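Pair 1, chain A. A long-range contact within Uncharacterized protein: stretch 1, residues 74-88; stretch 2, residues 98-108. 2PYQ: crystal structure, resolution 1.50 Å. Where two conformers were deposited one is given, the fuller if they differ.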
# COMPACT_ATOMS: atom_id res chain seq x y z
N GLU A 74 -2.22 -19.40 1.65
CA GLU A 74 -3.66 -18.86 1.47
C GLU A 74 -3.64 -17.47 2.24
O GLU A 74 -4.32 -16.56 1.80
CB GLU A 74 -4.76 -19.82 1.94
CG GLU A 74 -6.18 -19.29 1.89
N SER A 75 -2.91 -17.33 3.35
CA SER A 75 -2.94 -16.08 4.12
C SER A 75 -2.48 -14.85 3.31
O SER A 75 -2.89 -13.74 3.62
CB SER A 75 -2.10 -16.20 5.38
OG SER A 75 -0.75 -16.40 5.05
N LEU A 76 -1.66 -15.05 2.27
CA LEU A 76 -1.15 -13.91 1.46
C LEU A 76 -2.22 -13.25 0.63
O LEU A 76 -2.48 -12.06 0.78
CB LEU A 76 0.04 -14.32 0.60
CG LEU A 76 1.25 -14.85 1.38
CD1 LEU A 76 2.47 -14.92 0.42
CD2 LEU A 76 1.63 -14.04 2.60
N MSE A 77 -2.88 -14.03 -0.22
CA MSE A 77 -4.00 -13.47 -0.99
C MSE A 77 -5.14 -13.08 -0.05
O MSE A 77 -5.84 -12.13 -0.32
CB MSE A 77 -4.46 -14.43 -2.07
CG MSE A 77 -5.44 -13.83 -3.06
SE MSE A 77 -4.74 -12.23 -3.96
CE MSE A 77 -3.24 -13.01 -4.84
N GLY A 78 -5.33 -13.79 1.04
CA GLY A 78 -6.34 -13.42 2.05
C GLY A 78 -6.07 -12.04 2.60
O GLY A 78 -6.98 -11.23 2.75
N GLY A 79 -4.81 -11.77 2.89
CA GLY A 79 -4.38 -10.44 3.38
C GLY A 79 -4.56 -9.36 2.33
O GLY A 79 -4.99 -8.27 2.65
N ILE A 80 -4.21 -9.67 1.08
CA ILE A 80 -4.38 -8.73 -0.04
C ILE A 80 -5.89 -8.41 -0.21
O ILE A 80 -6.27 -7.25 -0.27
CB ILE A 80 -3.77 -9.26 -1.34
CG1 ILE A 80 -2.25 -9.28 -1.20
CG2 ILE A 80 -4.16 -8.34 -2.52
CD1 ILE A 80 -1.53 -10.08 -2.25
N GLN A 81 -6.72 -9.45 -0.21
CA GLN A 81 -8.17 -9.27 -0.34
C GLN A 81 -8.72 -8.40 0.79
O GLN A 81 -9.53 -7.48 0.54
CB GLN A 81 -8.90 -10.61 -0.47
CG GLN A 81 -8.63 -11.25 -1.84
CD GLN A 81 -9.13 -12.69 -1.99
OE1 GLN A 81 -9.40 -13.14 -3.13
NE2 GLN A 81 -9.24 -13.44 -0.87
N SER A 82 -8.25 -8.65 2.02
CA SER A 82 -8.64 -7.90 3.21
C SER A 82 -8.32 -6.41 3.09
O SER A 82 -9.18 -5.56 3.34
CB SER A 82 -8.00 -8.47 4.47
OG SER A 82 -8.39 -7.70 5.62
N VAL A 83 -7.08 -6.08 2.72
CA VAL A 83 -6.69 -4.67 2.64
C VAL A 83 -7.40 -3.97 1.49
O VAL A 83 -7.78 -2.82 1.67
CB VAL A 83 -5.17 -4.44 2.66
CG1 VAL A 83 -4.58 -5.06 3.91
CG2 VAL A 83 -4.51 -4.97 1.41
N ILE A 84 -7.64 -4.67 0.36
CA ILE A 84 -8.36 -4.07 -0.76
C ILE A 84 -9.83 -3.77 -0.33
O ILE A 84 -10.36 -2.72 -0.64
CB ILE A 84 -8.30 -4.94 -2.02
CG1 ILE A 84 -6.89 -4.98 -2.58
CG2 ILE A 84 -9.28 -4.43 -3.09
CD1 ILE A 84 -6.33 -3.68 -3.08
N GLU A 85 -10.43 -4.70 0.41
CA GLU A 85 -11.79 -4.51 0.93
C GLU A 85 -11.85 -3.33 1.92
O GLU A 85 -12.80 -2.53 1.87
CB GLU A 85 -12.34 -5.81 1.57
CG GLU A 85 -13.74 -5.70 2.16
N THR A 86 -10.85 -3.23 2.79
CA THR A 86 -10.73 -2.14 3.77
C THR A 86 -10.63 -0.78 3.06
O THR A 86 -11.36 0.16 3.41
CB THR A 86 -9.57 -2.35 4.70
OG1 THR A 86 -9.83 -3.55 5.47
CG2 THR A 86 -9.38 -1.18 5.67
N TYR A 87 -9.80 -0.71 2.03
CA TYR A 87 -9.61 0.53 1.24
C TYR A 87 -10.95 0.90 0.60
O TYR A 87 -11.32 2.09 0.56
CB TYR A 87 -8.54 0.35 0.16
CG TYR A 87 -7.70 1.58 -0.16
CD1 TYR A 87 -8.19 2.90 -0.07
CD2 TYR A 87 -6.39 1.41 -0.65
CE1 TYR A 87 -7.40 3.99 -0.41
CE2 TYR A 87 -5.62 2.48 -0.99
CZ TYR A 87 -6.10 3.76 -0.86
OH TYR A 87 -5.32 4.83 -1.21
N GLY A 88 -11.68 -0.11 0.12
CA GLY A 88 -13.05 0.04 -0.35
C GLY A 88 -13.29 -0.34 -1.78
O GLY A 88 -12.55 0.07 -2.66
N VAL A 98 -0.29 3.11 -0.06
CA VAL A 98 -1.29 2.86 0.98
C VAL A 98 -1.53 1.36 1.11
O VAL A 98 -1.58 0.83 2.23
CB VAL A 98 -2.59 3.62 0.72
CG1 VAL A 98 -3.65 3.24 1.75
CG2 VAL A 98 -2.32 5.14 0.72
N VAL A 99 -1.64 0.67 -0.01
CA VAL A 99 -1.82 -0.80 -0.00
C VAL A 99 -0.63 -1.50 0.64
O VAL A 99 -0.79 -2.38 1.48
CB VAL A 99 -2.08 -1.34 -1.43
CG1 VAL A 99 -2.10 -2.89 -1.45
CG2 VAL A 99 -3.39 -0.75 -1.95
N TYR A 100 0.58 -1.09 0.25
CA TYR A 100 1.83 -1.66 0.81
C TYR A 100 1.93 -1.39 2.31
O TYR A 100 2.30 -2.27 3.06
CB TYR A 100 3.06 -1.18 0.03
CG TYR A 100 3.24 -1.85 -1.34
CD1 TYR A 100 2.19 -2.54 -1.99
CD2 TYR A 100 4.46 -1.72 -2.03
CE1 TYR A 100 2.35 -3.13 -3.23
CE2 TYR A 100 4.63 -2.30 -3.32
CZ TYR A 100 3.57 -3.02 -3.89
OH TYR A 100 3.71 -3.61 -5.15
N TYR A 101 1.58 -0.19 2.74
CA TYR A 101 1.58 0.18 4.15
C TYR A 101 0.63 -0.76 4.91
O TYR A 101 0.99 -1.32 5.93
CB TYR A 101 1.14 1.64 4.33
CG TYR A 101 0.93 2.06 5.77
CD1 TYR A 101 -0.29 1.81 6.44
CD2 TYR A 101 1.93 2.70 6.47
CE1 TYR A 101 -0.49 2.18 7.75
CE2 TYR A 101 1.74 3.10 7.80
CZ TYR A 101 0.53 2.82 8.44
OH TYR A 101 0.37 3.20 9.75
N MSE A 102 -0.59 -0.90 4.38
CA MSE A 102 -1.61 -1.75 5.05
C MSE A 102 -1.16 -3.21 5.12
O MSE A 102 -1.37 -3.84 6.15
CB MSE A 102 -2.99 -1.60 4.40
CG MSE A 102 -3.70 -0.33 4.81
SE MSE A 102 -5.59 -0.41 4.28
CE MSE A 102 -5.12 0.03 2.86
N LEU A 103 -0.57 -3.73 4.06
CA LEU A 103 -0.08 -5.11 4.08
C LEU A 103 1.06 -5.29 5.10
O LEU A 103 1.11 -6.29 5.82
CB LEU A 103 0.39 -5.56 2.70
CG LEU A 103 -0.73 -5.73 1.66
CD1 LEU A 103 -0.15 -5.85 0.28
CD2 LEU A 103 -1.60 -6.94 2.01
N THR A 104 1.98 -4.33 5.14
CA THR A 104 3.09 -4.37 6.11
C THR A 104 2.57 -4.42 7.56
O THR A 104 3.03 -5.27 8.38
CB THR A 104 4.04 -3.15 5.91
OG1 THR A 104 4.55 -3.17 4.57
CG2 THR A 104 5.20 -3.22 6.86
N LYS A 105 1.63 -3.53 7.89
CA LYS A 105 0.88 -3.58 9.16
C LYS A 105 0.16 -4.92 9.42
O LYS A 105 0.27 -5.46 10.47
CB LYS A 105 -0.12 -2.44 9.28
CG LYS A 105 0.42 -1.09 9.47
CD LYS A 105 1.45 -1.09 10.37
CE LYS A 105 1.29 -0.03 11.29
NZ LYS A 105 1.54 -0.58 12.66
N HIS A 106 -0.57 -5.38 8.41
CA HIS A 106 -1.41 -6.58 8.52
C HIS A 106 -0.61 -7.82 8.86
O HIS A 106 -1.04 -8.62 9.67
CB HIS A 106 -2.16 -6.81 7.20
CG HIS A 106 -2.99 -8.03 7.18
ND1 HIS A 106 -4.26 -8.07 7.73
CD2 HIS A 106 -2.77 -9.25 6.63
CE1 HIS A 106 -4.75 -9.30 7.55
NE2 HIS A 106 -3.88 -10.02 6.91
N PHE A 107 0.57 -7.94 8.27
CA PHE A 107 1.47 -9.04 8.50
C PHE A 107 2.53 -8.78 9.60
O PHE A 107 3.34 -9.64 9.83
CB PHE A 107 2.12 -9.49 7.21
CG PHE A 107 1.16 -10.13 6.22
CD1 PHE A 107 0.63 -11.38 6.47
CD2 PHE A 107 0.79 -9.47 5.06
CE1 PHE A 107 -0.22 -11.98 5.57
CE2 PHE A 107 -0.06 -10.05 4.15
CZ PHE A 107 -0.58 -11.31 4.42
N GLY A 108 2.51 -7.63 10.29
CA GLY A 108 3.46 -7.35 11.35
C GLY A 108 4.92 -7.26 10.92
O GLY A 108 5.82 -7.57 11.70
O HOH W 1 -3.85 -12.75 6.05

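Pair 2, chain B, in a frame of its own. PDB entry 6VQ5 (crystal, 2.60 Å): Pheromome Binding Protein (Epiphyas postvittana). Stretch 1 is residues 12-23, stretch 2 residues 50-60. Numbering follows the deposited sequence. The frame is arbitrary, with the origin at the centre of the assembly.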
# COMPACT_ATOMS: atom_id res chain seq x y z
N PHE B 12 -7.03 -10.31 -2.72
CA PHE B 12 -5.74 -9.53 -2.76
C PHE B 12 -4.99 -9.78 -4.07
O PHE B 12 -4.57 -8.83 -4.78
CB PHE B 12 -4.78 -9.90 -1.63
CG PHE B 12 -3.44 -9.19 -1.77
CD1 PHE B 12 -2.44 -9.73 -2.57
CD2 PHE B 12 -3.22 -7.96 -1.18
CE1 PHE B 12 -1.24 -9.07 -2.75
CE2 PHE B 12 -2.01 -7.30 -1.35
CZ PHE B 12 -1.02 -7.85 -2.14
N ILE B 13 -4.80 -11.06 -4.38
CA ILE B 13 -4.41 -11.55 -5.73
C ILE B 13 -5.57 -11.25 -6.68
O ILE B 13 -5.30 -10.75 -7.78
CB ILE B 13 -4.03 -13.04 -5.64
CG1 ILE B 13 -2.64 -13.20 -5.00
CG2 ILE B 13 -4.14 -13.74 -6.98
CD1 ILE B 13 -2.16 -14.62 -4.89
N LYS B 14 -6.81 -11.49 -6.26
CA LYS B 14 -8.02 -11.11 -7.05
C LYS B 14 -7.89 -9.64 -7.43
O LYS B 14 -8.07 -9.29 -8.62
CB LYS B 14 -9.32 -11.33 -6.26
CG LYS B 14 -9.48 -12.74 -5.70
CD LYS B 14 -10.90 -13.16 -5.40
CE LYS B 14 -11.04 -14.66 -5.39
NZ LYS B 14 -12.24 -15.09 -4.63
N VAL B 15 -7.58 -8.80 -6.45
CA VAL B 15 -7.58 -7.33 -6.61
C VAL B 15 -6.36 -6.93 -7.46
O VAL B 15 -6.53 -6.06 -8.34
CB VAL B 15 -7.66 -6.66 -5.23
CG1 VAL B 15 -6.97 -5.31 -5.18
CG2 VAL B 15 -9.10 -6.53 -4.79
N LEU B 16 -5.21 -7.58 -7.25
CA LEU B 16 -3.99 -7.37 -8.08
C LEU B 16 -4.28 -7.74 -9.55
O LEU B 16 -3.95 -6.92 -10.43
CB LEU B 16 -2.82 -8.20 -7.53
CG LEU B 16 -1.50 -8.06 -8.29
CD1 LEU B 16 -1.17 -6.61 -8.56
CD2 LEU B 16 -0.34 -8.72 -7.54
N GLU B 17 -4.83 -8.93 -9.79
CA GLU B 17 -5.16 -9.46 -11.14
C GLU B 17 -6.17 -8.54 -11.82
O GLU B 17 -6.03 -8.31 -13.04
CB GLU B 17 -5.71 -10.88 -11.04
CG GLU B 17 -4.64 -11.94 -10.84
CD GLU B 17 -3.47 -11.88 -11.80
OE1 GLU B 17 -3.66 -12.12 -12.99
OE2 GLU B 17 -2.37 -11.58 -11.37
N GLU B 18 -7.17 -8.06 -11.09
CA GLU B 18 -8.18 -7.14 -11.67
C GLU B 18 -7.45 -5.88 -12.12
O GLU B 18 -7.58 -5.53 -13.31
CB GLU B 18 -9.30 -6.80 -10.68
CG GLU B 18 -10.31 -7.92 -10.52
CD GLU B 18 -11.46 -7.58 -9.59
OE1 GLU B 18 -11.40 -6.53 -8.92
OE2 GLU B 18 -12.45 -8.33 -9.58
N CYS B 19 -6.68 -5.27 -11.22
CA CYS B 19 -5.95 -4.01 -11.47
C CYS B 19 -4.99 -4.18 -12.65
O CYS B 19 -4.83 -3.20 -13.41
CB CYS B 19 -5.23 -3.55 -10.21
SG CYS B 19 -6.43 -2.96 -8.99
N LYS B 20 -4.41 -5.37 -12.79
CA LYS B 20 -3.42 -5.67 -13.86
C LYS B 20 -4.14 -5.53 -15.21
O LYS B 20 -3.59 -4.89 -16.12
CB LYS B 20 -2.77 -7.05 -13.62
CG LYS B 20 -1.37 -7.22 -14.19
CD LYS B 20 -1.00 -8.66 -14.55
CE LYS B 20 -1.16 -9.64 -13.40
NZ LYS B 20 -0.76 -11.01 -13.79
N LYS B 21 -5.35 -6.07 -15.32
CA LYS B 21 -6.15 -6.03 -16.58
C LYS B 21 -6.69 -4.61 -16.87
O LYS B 21 -6.45 -4.08 -18.00
CB LYS B 21 -7.33 -7.00 -16.49
CG LYS B 21 -6.98 -8.48 -16.64
CD LYS B 21 -8.23 -9.34 -16.71
CE LYS B 21 -7.98 -10.78 -16.31
NZ LYS B 21 -9.12 -11.66 -16.68
N GLU B 22 -7.34 -3.99 -15.88
CA GLU B 22 -7.84 -2.59 -15.93
C GLU B 22 -6.75 -1.61 -16.39
O GLU B 22 -7.09 -0.75 -17.23
CB GLU B 22 -8.37 -2.15 -14.57
CG GLU B 22 -9.56 -2.97 -14.12
CD GLU B 22 -10.32 -2.36 -12.95
OE1 GLU B 22 -9.88 -1.30 -12.44
OE2 GLU B 22 -11.33 -2.97 -12.54
N LEU B 23 -5.51 -1.70 -15.86
CA LEU B 23 -4.42 -0.70 -16.07
C LEU B 23 -3.43 -1.18 -17.13
O LEU B 23 -2.53 -0.41 -17.47
CB LEU B 23 -3.71 -0.45 -14.75
CG LEU B 23 -4.51 0.30 -13.69
CD1 LEU B 23 -3.76 0.35 -12.37
CD2 LEU B 23 -4.81 1.71 -14.15
N CYS B 50 0.03 3.63 -9.39
CA CYS B 50 -1.33 3.49 -9.99
C CYS B 50 -1.91 2.11 -9.59
O CYS B 50 -3.10 2.04 -9.22
CB CYS B 50 -1.29 3.74 -11.50
SG CYS B 50 -0.70 5.39 -12.01
N ALA B 51 -1.11 1.05 -9.59
CA ALA B 51 -1.53 -0.30 -9.16
C ALA B 51 -2.04 -0.25 -7.71
O ALA B 51 -3.06 -0.91 -7.40
CB ALA B 51 -0.39 -1.28 -9.31
N ILE B 52 -1.37 0.51 -6.85
CA ILE B 52 -1.65 0.55 -5.38
C ILE B 52 -2.92 1.39 -5.13
O ILE B 52 -3.72 1.02 -4.24
CB ILE B 52 -0.43 1.07 -4.60
CG1 ILE B 52 0.73 0.07 -4.66
CG2 ILE B 52 -0.81 1.37 -3.16
CD1 ILE B 52 2.08 0.68 -4.37
N VAL B 53 -3.11 2.46 -5.91
CA VAL B 53 -4.37 3.24 -5.89
C VAL B 53 -5.51 2.30 -6.29
O VAL B 53 -6.46 2.18 -5.51
CB VAL B 53 -4.29 4.48 -6.81
CG1 VAL B 53 -5.64 5.15 -7.01
CG2 VAL B 53 -3.27 5.46 -6.27
N CYS B 54 -5.39 1.65 -7.44
CA CYS B 54 -6.39 0.71 -8.00
C CYS B 54 -6.77 -0.34 -6.94
O CYS B 54 -7.97 -0.56 -6.72
CB CYS B 54 -5.90 0.01 -9.26
SG CYS B 54 -7.09 -1.22 -9.85
N MET B 55 -5.77 -0.97 -6.32
CA MET B 55 -6.00 -2.06 -5.34
C MET B 55 -6.65 -1.47 -4.09
O MET B 55 -7.59 -2.10 -3.57
CB MET B 55 -4.70 -2.79 -4.97
CG MET B 55 -4.12 -3.63 -6.10
SD MET B 55 -2.45 -4.25 -5.68
CE MET B 55 -2.85 -5.31 -4.29
N SER B 56 -6.19 -0.29 -3.65
CA SER B 56 -6.68 0.41 -2.44
C SER B 56 -8.18 0.72 -2.57
O SER B 56 -8.94 0.38 -1.65
CB SER B 56 -5.85 1.67 -2.16
OG SER B 56 -4.51 1.33 -1.80
N LYS B 57 -8.60 1.27 -3.71
CA LYS B 57 -10.02 1.55 -4.04
C LYS B 57 -10.85 0.26 -3.95
O LYS B 57 -11.89 0.28 -3.27
CB LYS B 57 -10.12 2.18 -5.43
CG LYS B 57 -9.81 3.66 -5.46
CD LYS B 57 -9.55 4.21 -6.84
CE LYS B 57 -9.52 5.73 -6.86
NZ LYS B 57 -9.22 6.26 -8.20
N LYS B 58 -10.41 -0.80 -4.62
CA LYS B 58 -11.13 -2.10 -4.67
C LYS B 58 -11.22 -2.73 -3.28
O LYS B 58 -12.19 -3.47 -3.06
CB LYS B 58 -10.43 -3.06 -5.64
CG LYS B 58 -10.63 -2.72 -7.11
CD LYS B 58 -9.92 -3.68 -8.03
CE LYS B 58 -10.16 -3.39 -9.50
NZ LYS B 58 -11.57 -3.59 -9.87
N LEU B 59 -10.28 -2.45 -2.38
CA LEU B 59 -10.35 -2.94 -0.97
C LEU B 59 -11.00 -1.87 -0.09
O LEU B 59 -11.03 -2.08 1.13
CB LEU B 59 -8.95 -3.30 -0.48
CG LEU B 59 -8.25 -4.41 -1.26
CD1 LEU B 59 -6.81 -4.57 -0.79
CD2 LEU B 59 -9.01 -5.72 -1.14
N GLU B 60 -11.51 -0.79 -0.69
CA GLU B 60 -12.25 0.31 -0.00
C GLU B 60 -11.37 0.86 1.12
O GLU B 60 -11.88 1.14 2.22
CB GLU B 60 -13.58 -0.19 0.58
CG GLU B 60 -14.40 -1.04 -0.36
CD GLU B 60 -15.23 -2.08 0.38
OE1 GLU B 60 -15.97 -1.67 1.31
OE2 GLU B 60 -15.10 -3.28 0.06

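The two pairs differ most sharply in how their helices are held together at one matched place: pair 2 closes it with a covalent bond, pair 1 with packing alone. In pair 2 the SG atoms of C19(B) and C54(B) lie 2.1 Å apart in a disulfide with a chi3 of -88°. The superposition places V83(A) on C19(B) and M102(A) on C54(B), and there pair 1 has an apolar contact, V83(A) CG1 to M102(A) CB at 3.8 Å.

This divergence is carried on nearly identical backbones. In each pair the N-to-C directions of the two helices form an angle of 126°, and the axes approach to 9.7 Å in pair 1 and 9.1 Å in pair 2. Fourteen central residues superpose with an RMSD of 0.3 Å, and the surface buried is similar, 611 and 593 Å². The side-chain centres of V83(A) and C19(B) fall within 0.3 Å of each other, so a valine and a half-cystine occupy almost the same space. Both point toward the partner helix. V83(A) also meets L103(A), CG2 to CD2 at 3.6 Å, while C19(B) sits as a knob among A51(B), C54(B), M55(B) and K58(B).

One turn earlier, G79(A) matches V15(B). The missing side chain in pair 1 makes room for two rings: the CA of G79(A) is 3.6 Å from H106(A) NE2 and 4.0 Å from F107(A) CZ, and an ideal CB would lie only 2.5 Å from that CZ. In pair 2 the matched partners are K58(B) and L59(B), and the valine fills the space itself, with V15(B) CG2 3.8 Å from K58(B) CB and 3.7 Å from L59(B) CD2. V15(B) CG1 packs against M55(B) CB at 3.4 Å.

The match of H106(A) with K58(B) also separates a water-mediated link from a charged one. H106(A) NE2 binds a water at 2.9 Å, and the same water donates to S75(A) O at 2.8 Å, bridging the two stretches where no direct hydrogen bond crosses. K58(B) instead extends to two acidic residues, donating from NZ to E18(B) OE1 at 3.1 Å and to E22(B) OE2 at 2.8 Å, both in salt bridges. The positions matching these glutamates carry S82(A) and T86(A), and T86(A) makes an apolar approach, its CG2 lying 4.1 Å from M102(A) SE.

Aromatic residues are placed at different positions. In pair 1, Y87(A) reaches V98(A), CE2 to CG1 at 3.5 Å, and has V99(A) CG2 at its ring edge, 3.9 Å from Y87(A) CD2. Its counterpart L23(B) uses a smaller side chain, with CD1 3.8 Å from C54(B) CB. Pair 2 has its ring at F12(B), matched to L76(A): the methyl CE of M55(B) lies over one face, 4.0 Å from the ring centroid. L76(A) instead packs its CD2 4.0 Å from F107(A) CZ, so here the aromatic group belongs to stretch 2, whereas in pair 2 it belongs to stretch 1.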